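Local structure of surface presentation of antigens protein spaK (Salmonella typhimurium, 2FM8) at residues T32-L37 / S42-V47; V52-Q57 / S116-G121; I77-H82 / Y123-V128. The protein acts as a type III secretion chaperone that stores effectors such as SipA, SopA, SopE and SopE2 in the bacterial cytoplasm, keeping them competent for secretion into host cells. One frame throughout, in Å; residues are numbered along the deposited sequence.

The three contacts illustrate how one small chaperone domain changes its bonding chemistry from sheet to surface. Contact 1 is a beta hairpin, largely buried and built on backbone hydrogen bonds. Contact 2, wholly buried and near the centre of the chain, is purely apolar: strand 51-57, the neighbour of strand 43-48 in the same antiparallel sheet, meets helix 112-132. Contact 3 uses a later part of that helix and is only partly buried, with a tyrosine reaching to the chain leaving helix 62-78. Packing joins them: Leu126 of helix 112-132 touches Leu37 and Ile43 of contact 1 and Ala56 of contact 2, although the centres of contacts 1 and 3 lie about 17 Å apart.

Contact 1 (T32-L37 / S42-V47); sequences TIVLDL and SICISV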
loop_
_atom_site.group_PDB
_atom_site.type_symbol
_atom_site.label_atom_id
_atom_site.label_comp_id
_atom_site.label_asym_id
_atom_site.label_seq_id
_atom_site.Cartn_x
_atom_site.Cartn_y
_atom_site.Cartn_z
ATOM N N THR A 32 -25.285 6.759 -13.395
ATOM C CA THR A 32 -24.720 7.478 -12.287
ATOM C C THR A 32 -25.218 8.917 -12.260
ATOM O O THR A 32 -25.225 9.593 -13.284
ATOM C CB THR A 32 -23.231 7.410 -12.403
ATOM O OG1 THR A 32 -22.872 6.023 -12.423
ATOM C CG2 THR A 32 -22.557 8.102 -11.253
ATOM N N ILE A 33 -25.677 9.339 -11.082
ATOM C CA ILE A 33 -26.002 10.728 -10.784
ATOM C C ILE A 33 -24.721 11.412 -10.308
ATOM O O ILE A 33 -23.961 10.843 -9.518
ATOM C CB ILE A 33 -27.075 10.814 -9.697
ATOM C CG1 ILE A 33 -28.367 10.197 -10.205
ATOM C CG2 ILE A 33 -27.334 12.254 -9.278
ATOM C CD1 ILE A 33 -29.396 10.021 -9.157
ATOM N N VAL A 34 -24.476 12.612 -10.818
ATOM C CA VAL A 34 -23.262 13.352 -10.530
ATOM C C VAL A 34 -23.636 14.715 -9.936
ATOM O O VAL A 34 -24.436 15.445 -10.528
ATOM C CB VAL A 34 -22.384 13.536 -11.783
ATOM C CG1 VAL A 34 -21.101 14.291 -11.426
ATOM C CG2 VAL A 34 -22.026 12.191 -12.378
ATOM N N LEU A 35 -23.075 15.019 -8.770
ATOM C CA LEU A 35 -23.139 16.358 -8.152
ATOM C C LEU A 35 -21.826 17.102 -8.365
ATOM O O LEU A 35 -20.797 16.726 -7.776
ATOM C CB LEU A 35 -23.372 16.246 -6.637
ATOM C CG LEU A 35 -24.405 15.247 -6.104
ATOM C CD1 LEU A 35 -24.545 15.436 -4.626
ATOM C CD2 LEU A 35 -25.720 15.417 -6.774
ATOM N N ASP A 36 -21.835 18.098 -9.244
ATOM C CA ASP A 36 -20.668 18.957 -9.438
ATOM C C ASP A 36 -20.658 19.999 -8.320
ATOM O O ASP A 36 -21.710 20.465 -7.903
ATOM C CB ASP A 36 -20.686 19.669 -10.796
ATOM C CG ASP A 36 -20.603 18.707 -11.979
ATOM O OD1 ASP A 36 -19.673 17.859 -12.012
ATOM O OD2 ASP A 36 -21.485 18.803 -12.869
ATOM N N LEU A 37 -19.455 20.358 -7.888
ATOM C CA LEU A 37 -19.222 21.195 -6.730
ATOM C C LEU A 37 -18.214 22.296 -6.998
ATOM O O LEU A 37 -17.318 22.157 -7.829
ATOM C CB LEU A 37 -18.680 20.328 -5.585
ATOM C CG LEU A 37 -19.559 19.182 -5.098
ATOM C CD1 LEU A 37 -18.810 18.401 -4.038
ATOM C CD2 LEU A 37 -20.884 19.702 -4.543
ATOM N N SER A 42 -16.324 16.141 -8.025
ATOM C CA SER A 42 -17.708 15.740 -8.119
ATOM C C SER A 42 -18.046 14.449 -7.326
ATOM O O SER A 42 -17.253 13.521 -7.227
ATOM C CB SER A 42 -18.119 15.620 -9.587
ATOM O OG SER A 42 -17.859 16.850 -10.260
ATOM N N ILE A 43 -19.245 14.447 -6.740
ATOM C CA ILE A 43 -19.788 13.292 -6.047
ATOM C C ILE A 43 -20.694 12.482 -7.001
ATOM O O ILE A 43 -21.612 13.037 -7.641
ATOM C CB ILE A 43 -20.549 13.741 -4.812
ATOM C CG1 ILE A 43 -19.594 14.485 -3.874
ATOM C CG2 ILE A 43 -21.276 12.545 -4.139
ATOM C CD1 ILE A 43 -20.251 15.095 -2.624
ATOM N N CYS A 44 -20.407 11.185 -7.107
ATOM C CA CYS A 44 -21.185 10.257 -7.905
ATOM C C CYS A 44 -22.019 9.380 -6.996
ATOM O O CYS A 44 -21.572 8.946 -5.933
ATOM C CB CYS A 44 -20.302 9.383 -8.784
ATOM S SG CYS A 44 -19.208 10.299 -9.894
ATOM N N ILE A 45 -23.251 9.139 -7.433
ATOM C CA ILE A 45 -24.163 8.255 -6.746
ATOM C C ILE A 45 -24.633 7.188 -7.716
ATOM O O ILE A 45 -25.114 7.500 -8.811
ATOM C CB ILE A 45 -25.372 8.988 -6.188
ATOM C CG1 ILE A 45 -24.908 10.177 -5.332
ATOM C CG2 ILE A 45 -26.234 7.989 -5.379
ATOM C CD1 ILE A 45 -25.791 11.316 -5.342
ATOM N N SER A 46 -24.495 5.931 -7.322
ATOM C CA SER A 46 -24.973 4.854 -8.171
ATOM C C SER A 46 -25.473 3.627 -7.445
ATOM O O SER A 46 -25.023 3.320 -6.350
ATOM C CB SER A 46 -23.885 4.411 -9.125
ATOM O OG SER A 46 -24.554 3.870 -10.244
ATOM N N VAL A 47 -26.417 2.943 -8.103
ATOM C CA VAL A 47 -26.932 1.644 -7.673
ATOM C C VAL A 47 -26.268 0.538 -8.484
ATOM O O VAL A 47 -26.288 0.527 -9.721
ATOM C CB VAL A 47 -28.452 1.556 -7.822
ATOM C CG1 VAL A 47 -28.978 0.206 -7.308
ATOM C CG2 VAL A 47 -29.104 2.711 -7.078
HETATM O O HOH W 1 -16.919 19.033 -8.898
#
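Both Asp36 and Ser42 turn the functional group beside their own backbone N, with chi1 of -64° and -56°, and these matching torsions bring carboxylate and hydroxyl together across the strands. Ser42 OG donates to Asp36 OD1 at 2.7 Å, using the anti lone pair of that oxygen. A water donates to the same hydroxyl and accepts from Leu37 N, so it bridges the two strands where the chain turns back. Further along, four backbone bonds define a regular antiparallel hairpin of strands 32-37 and 43-48; the shortest, from Leu35 N to Ile43 O, is 2.7 Å and nearly straight at 172°. Ile33, Leu35, Ile43 and Ile45 share one face, where Leu35 CG approaches Ile45 CD1 at 4.2 Å. Leu37 joins them through CD1, 3.9 Å from Ile43 CD1, under helix 112-132. The other face carries Val34 and Cys44, with Thr32 CG2 lying 3.6 Å from Cys44 CB. On its outer side strand 32-37 pairs with a strand of another protein's chain, and a basic side chain of that protein forms a salt bridge with Asp36 OD2. With OD1 taking the proton of Ser42 OG and OD2 facing that charge, the carboxylate would probably favour its charged form.

Contact 2 (V52-Q57 / S116-G121); sequences VWIWAQ and STALNG
Helix 112-132 packs on one face of the antiparallel sheet, and Ile54 of strand 51-57 is the point where residues 52-57 meet residues 116-121. The touching is done by one methyl group, Ile54 CD1. It stands 4.0 Å from Leu119 CD2 and 4.3 Å from Ala118 CB, so that two successive helix residues receive the end of a single strand side chain. In Ile54 the CG1 branch lies opposite the carbonyl carbon (chi1 -60°), and the extended chi2 of 164° carries CD1 outward to the helix. The isoleucine and Leu119 side chains run at about a right angle to each other, meeting through their terminal methyls. Phe115 and Phe122 of the same helix also touch Ile54, while Leu119 packs on an apolar side chain of another protein's chain. Ser116 O accepts from both Asn120 N and Asn120 ND2, the latter at 2.8 Å, from opposite faces of the carbonyl plane. Ser116 OG and Asn120 ND2 also hydrogen-bond to Ser17 OG, and Asn120 OD1 to a polar side chain of the other protein. No hydrogen bond crosses between the segments; they meet through hydrocarbon alone, held by dispersion and the exclusion of water.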
loop_
_atom_site.group_PDB
_atom_site.type_symbol
_atom_site.label_atom_id
_atom_site.label_comp_id
_atom_site.label_asym_id
_atom_site.label_seq_id
_atom_site.Cartn_x
_atom_site.Cartn_y
_atom_site.Cartn_z
ATOM N N VAL A 52 -26.228 0.707 -2.956
ATOM C CA VAL A 52 -26.057 2.117 -3.256
ATOM C C VAL A 52 -24.649 2.597 -2.872
ATOM O O VAL A 52 -24.235 2.486 -1.724
ATOM C CB VAL A 52 -27.114 2.966 -2.578
ATOM C CG1 VAL A 52 -26.869 4.437 -2.868
ATOM C CG2 VAL A 52 -28.497 2.557 -3.098
ATOM N N TRP A 53 -23.932 3.121 -3.858
ATOM C CA TRP A 53 -22.612 3.669 -3.658
ATOM C C TRP A 53 -22.555 5.192 -3.853
ATOM O O TRP A 53 -23.116 5.742 -4.807
ATOM C CB TRP A 53 -21.647 3.043 -4.661
ATOM C CG TRP A 53 -21.315 1.606 -4.442
ATOM C CD1 TRP A 53 -21.971 0.547 -4.954
ATOM C CD2 TRP A 53 -20.205 1.075 -3.698
ATOM N NE1 TRP A 53 -21.372 -0.607 -4.579
ATOM C CE2 TRP A 53 -20.275 -0.319 -3.808
ATOM C CE3 TRP A 53 -19.161 1.645 -2.962
ATOM C CZ2 TRP A 53 -19.344 -1.170 -3.195
ATOM C CZ3 TRP A 53 -18.233 0.799 -2.342
ATOM C CH2 TRP A 53 -18.327 -0.585 -2.466
ATOM N N ILE A 54 -21.835 5.861 -2.957
ATOM C CA ILE A 54 -21.468 7.271 -3.141
ATOM C C ILE A 54 -19.957 7.279 -3.282
ATOM O O ILE A 54 -19.261 6.638 -2.477
ATOM C CB ILE A 54 -21.889 8.130 -1.926
ATOM C CG1 ILE A 54 -23.397 8.071 -1.699
ATOM C CG2 ILE A 54 -21.460 9.609 -2.082
ATOM C CD1 ILE A 54 -23.787 8.581 -0.287
ATOM N N TRP A 55 -19.432 7.958 -4.292
ATOM C CA TRP A 55 -17.983 8.004 -4.436
ATOM C C TRP A 55 -17.504 9.260 -5.137
ATOM O O TRP A 55 -18.293 10.018 -5.681
ATOM C CB TRP A 55 -17.464 6.757 -5.135
ATOM C CG TRP A 55 -17.527 6.759 -6.626
ATOM C CD1 TRP A 55 -16.511 7.109 -7.512
ATOM C CD2 TRP A 55 -18.627 6.370 -7.426
ATOM N NE1 TRP A 55 -16.934 6.951 -8.800
ATOM C CE2 TRP A 55 -18.232 6.509 -8.783
ATOM C CE3 TRP A 55 -19.903 5.912 -7.136
ATOM C CZ2 TRP A 55 -19.068 6.206 -9.832
ATOM C CZ3 TRP A 55 -20.736 5.617 -8.173
ATOM C CH2 TRP A 55 -20.324 5.756 -9.512
ATOM N N ALA A 56 -16.204 9.471 -5.067
ATOM C CA ALA A 56 -15.534 10.588 -5.718
ATOM C C ALA A 56 -14.104 10.195 -6.037
ATOM O O ALA A 56 -13.426 9.596 -5.208
ATOM C CB ALA A 56 -15.546 11.815 -4.823
ATOM N N GLN A 57 -13.649 10.537 -7.233
ATOM C CA GLN A 57 -12.214 10.554 -7.539
ATOM C C GLN A 57 -11.540 11.738 -6.887
ATOM O O GLN A 57 -12.110 12.823 -6.830
ATOM C CB GLN A 57 -11.997 10.596 -9.045
ATOM C CG GLN A 57 -12.425 9.323 -9.719
ATOM C CD GLN A 57 -12.318 9.419 -11.220
ATOM O OE1 GLN A 57 -11.717 10.366 -11.745
ATOM N NE2 GLN A 57 -12.875 8.431 -11.929
ATOM N N SER A 116 -29.863 12.396 3.101
ATOM C CA SER A 116 -29.212 13.696 3.240
ATOM C C SER A 116 -28.088 13.645 4.255
ATOM O O SER A 116 -27.056 14.226 4.035
ATOM C CB SER A 116 -30.225 14.780 3.630
ATOM O OG SER A 116 -29.677 16.089 3.525
ATOM N N THR A 117 -28.290 12.929 5.355
ATOM C CA THR A 117 -27.232 12.736 6.347
ATOM C C THR A 117 -26.015 12.053 5.726
ATOM O O THR A 117 -24.868 12.461 5.965
ATOM C CB THR A 117 -27.751 11.924 7.551
ATOM O OG1 THR A 117 -28.733 12.715 8.255
ATOM C CG2 THR A 117 -26.619 11.518 8.501
ATOM N N ALA A 118 -26.270 11.017 4.926
ATOM C CA ALA A 118 -25.204 10.327 4.227
ATOM C C ALA A 118 -24.501 11.234 3.211
ATOM O O ALA A 118 -23.284 11.218 3.130
ATOM C CB ALA A 118 -25.746 9.072 3.515
ATOM N N LEU A 119 -25.262 11.983 2.408
ATOM C CA LEU A 119 -24.641 12.831 1.389
ATOM C C LEU A 119 -23.820 13.984 1.967
ATOM O O LEU A 119 -22.753 14.313 1.450
ATOM C CB LEU A 119 -25.680 13.436 0.425
ATOM C CG LEU A 119 -26.299 12.561 -0.659
ATOM C CD1 LEU A 119 -27.382 13.379 -1.450
ATOM C CD2 LEU A 119 -25.268 12.032 -1.587
ATOM N N ASN A 120 -24.344 14.627 3.009
ATOM C CA ASN A 120 -23.643 15.738 3.643
ATOM C C ASN A 120 -22.424 15.238 4.411
ATOM O O ASN A 120 -21.382 15.899 4.444
ATOM C CB ASN A 120 -24.596 16.489 4.561
ATOM C CG ASN A 120 -25.564 17.374 3.786
ATOM O OD1 ASN A 120 -25.166 18.400 3.223
ATOM N ND2 ASN A 120 -26.819 16.976 3.736
ATOM N N GLY A 121 -22.561 14.058 5.018
ATOM C CA GLY A 121 -21.450 13.419 5.688
ATOM C C GLY A 121 -20.338 13.074 4.700
ATOM O O GLY A 121 -19.161 13.316 4.961
#

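Contact 3 (I77-H82 / Y123-V128); sequences IMEGCH and YNYLEV
Tyr125 extends its ring from the helix toward the chain at residues 79-81, and three groups meet the outer half of that ring, one at the edge and two obliquely from the same side of the ring plane. Glu79 comes to the edge: its OE2 lies near the ring plane, 3.9 Å from Tyr125 CE1, and the carboxylate is turned 73° against the ring. The contact is therefore made by one oxygen beside a ring carbon, with the two flat groups far from parallel. Glu79 CG sits between the backbone N and the carbonyl carbon (chi1 85°), and the chain beyond it is extended, which carries the carboxylate to this edge. On the other ortho carbon of the phenol, Cys81 SG stands 4.1 Å from Tyr125 CE2. This is a sulfur-aromatic contact of oblique type, the sulfur lying 5.0 Å from the ring centroid and 47° off the ring normal, neither above the face nor at the rim. Between them the Gly80 carbonyl oxygen comes to 3.0 Å from Tyr125 OH.

Residues 77-82 run from the last part of helix 62-78 into the chain that follows, and Gly80 is the first residue there to abandon helical angles, doing so with positive phi. Tyr125 thus joins helix 112-132 to the exit from the preceding helix. Leu89 also packs against the tyrosine, and the backbone of Cys81 is hydrogen-bonded to Gly87.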
loop_
_atom_site.group_PDB
_atom_site.type_symbol
_atom_site.label_atom_id
_atom_site.label_comp_id
_atom_site.label_asym_id
_atom_site.label_seq_id
_atom_site.Cartn_x
_atom_site.Cartn_y
_atom_site.Cartn_z
ATOM N N ILE A 77 -9.525 7.160 7.691
ATOM C CA ILE A 77 -10.353 5.980 7.442
ATOM C C ILE A 77 -10.770 5.295 8.772
ATOM O O ILE A 77 -11.969 5.001 9.014
ATOM C CB ILE A 77 -9.594 4.968 6.497
ATOM C CG1 ILE A 77 -9.549 5.489 5.036
ATOM C CG2 ILE A 77 -10.227 3.605 6.482
ATOM C CD1 ILE A 77 -10.910 5.577 4.354
ATOM N N MET A 78 -9.795 5.095 9.646
ATOM C CA MET A 78 -10.045 4.363 10.893
ATOM C C MET A 78 -10.949 5.084 11.880
ATOM O O MET A 78 -11.513 4.438 12.776
ATOM C CB MET A 78 -8.752 3.955 11.556
ATOM C CG MET A 78 -8.034 2.953 10.715
ATOM S SD MET A 78 -6.476 2.435 11.417
ATOM C CE MET A 78 -7.054 1.538 12.860
ATOM N N GLU A 79 -11.118 6.402 11.700
ATOM C CA GLU A 79 -12.031 7.144 12.545
ATOM C C GLU A 79 -13.509 6.763 12.284
ATOM O O GLU A 79 -14.376 6.964 13.150
ATOM C CB GLU A 79 -11.748 8.654 12.490
ATOM C CG GLU A 79 -12.383 9.414 11.384
ATOM C CD GLU A 79 -12.222 10.956 11.542
ATOM O OE1 GLU A 79 -11.145 11.390 12.061
ATOM O OE2 GLU A 79 -13.187 11.681 11.149
ATOM N N GLY A 80 -13.785 6.177 11.123
ATOM C CA GLY A 80 -15.075 5.553 10.880
ATOM C C GLY A 80 -16.085 6.461 10.203
ATOM O O GLY A 80 -15.874 7.670 10.038
ATOM N N CYS A 81 -17.179 5.846 9.787
ATOM C CA CYS A 81 -18.196 6.512 8.998
ATOM C C CYS A 81 -19.526 5.842 9.326
ATOM O O CYS A 81 -19.755 4.679 8.961
ATOM C CB CYS A 81 -17.878 6.393 7.525
ATOM S SG CYS A 81 -19.128 7.080 6.494
ATOM N N HIS A 82 -20.385 6.585 10.007
ATOM C CA HIS A 82 -21.623 6.045 10.564
ATOM C C HIS A 82 -22.656 5.614 9.509
ATOM O O HIS A 82 -23.552 4.865 9.844
ATOM C CB HIS A 82 -22.299 7.067 11.509
ATOM C CG HIS A 82 -21.458 7.482 12.681
ATOM N ND1 HIS A 82 -21.026 6.598 13.649
ATOM C CD2 HIS A 82 -20.991 8.702 13.054
ATOM C CE1 HIS A 82 -20.316 7.250 14.558
ATOM N NE2 HIS A 82 -20.272 8.529 14.216
ATOM N N TYR A 123 -19.857 14.584 1.823
ATOM C CA TYR A 123 -19.260 15.893 1.512
ATOM C C TYR A 123 -18.157 16.298 2.505
ATOM O O TYR A 123 -17.071 16.744 2.102
ATOM C CB TYR A 123 -20.364 16.969 1.456
ATOM C CG TYR A 123 -19.878 18.332 1.057
ATOM C CD1 TYR A 123 -19.820 18.712 -0.281
ATOM C CD2 TYR A 123 -19.448 19.243 2.014
ATOM C CE1 TYR A 123 -19.350 19.963 -0.653
ATOM C CE2 TYR A 123 -18.970 20.520 1.641
ATOM C CZ TYR A 123 -18.930 20.868 0.306
ATOM O OH TYR A 123 -18.476 22.123 -0.070
ATOM N N ASN A 124 -18.461 16.209 3.803
ATOM C CA ASN A 124 -17.504 16.529 4.829
ATOM C C ASN A 124 -16.199 15.711 4.656
ATOM O O ASN A 124 -15.081 16.250 4.682
ATOM C CB ASN A 124 -18.077 16.181 6.210
ATOM C CG ASN A 124 -19.011 17.214 6.759
ATOM O OD1 ASN A 124 -19.106 18.336 6.286
ATOM N ND2 ASN A 124 -19.719 16.824 7.809
ATOM N N TYR A 125 -16.341 14.407 4.471
ATOM C CA TYR A 125 -15.147 13.568 4.284
ATOM C C TYR A 125 -14.445 13.844 2.987
ATOM O O TYR A 125 -13.226 13.779 2.920
ATOM C CB TYR A 125 -15.469 12.085 4.361
ATOM C CG TYR A 125 -15.886 11.623 5.717
ATOM C CD1 TYR A 125 -14.974 11.494 6.767
ATOM C CD2 TYR A 125 -17.200 11.264 5.938
ATOM C CE1 TYR A 125 -15.416 10.999 8.027
ATOM C CE2 TYR A 125 -17.633 10.809 7.155
ATOM C CZ TYR A 125 -16.768 10.693 8.182
ATOM O OH TYR A 125 -17.327 10.216 9.360
ATOM N N LEU A 126 -15.189 14.132 1.941
ATOM C CA LEU A 126 -14.559 14.529 0.691
ATOM C C LEU A 126 -13.636 15.745 0.875
ATOM O O LEU A 126 -12.547 15.759 0.351
ATOM C CB LEU A 126 -15.598 14.792 -0.407
ATOM C CG LEU A 126 -14.997 15.308 -1.727
ATOM C CD1 LEU A 126 -14.086 14.256 -2.377
ATOM C CD2 LEU A 126 -16.065 15.688 -2.704
ATOM N N GLU A 127 -14.091 16.768 1.602
ATOM C CA GLU A 127 -13.251 17.914 1.914
ATOM C C GLU A 127 -11.974 17.499 2.608
ATOM O O GLU A 127 -10.887 17.909 2.229
ATOM C CB GLU A 127 -13.976 18.929 2.818
ATOM C CG GLU A 127 -14.472 20.081 2.081
ATOM C CD GLU A 127 -15.202 21.124 2.941
ATOM O OE1 GLU A 127 -14.836 22.307 2.808
ATOM O OE2 GLU A 127 -16.113 20.763 3.710
ATOM N N VAL A 128 -12.129 16.688 3.636
ATOM C CA VAL A 128 -11.001 16.268 4.448
ATOM C C VAL A 128 -10.016 15.389 3.684
ATOM O O VAL A 128 -8.800 15.618 3.720
ATOM C CB VAL A 128 -11.563 15.631 5.761
ATOM C CG1 VAL A 128 -10.630 14.739 6.390
ATOM C CG2 VAL A 128 -11.992 16.769 6.719
#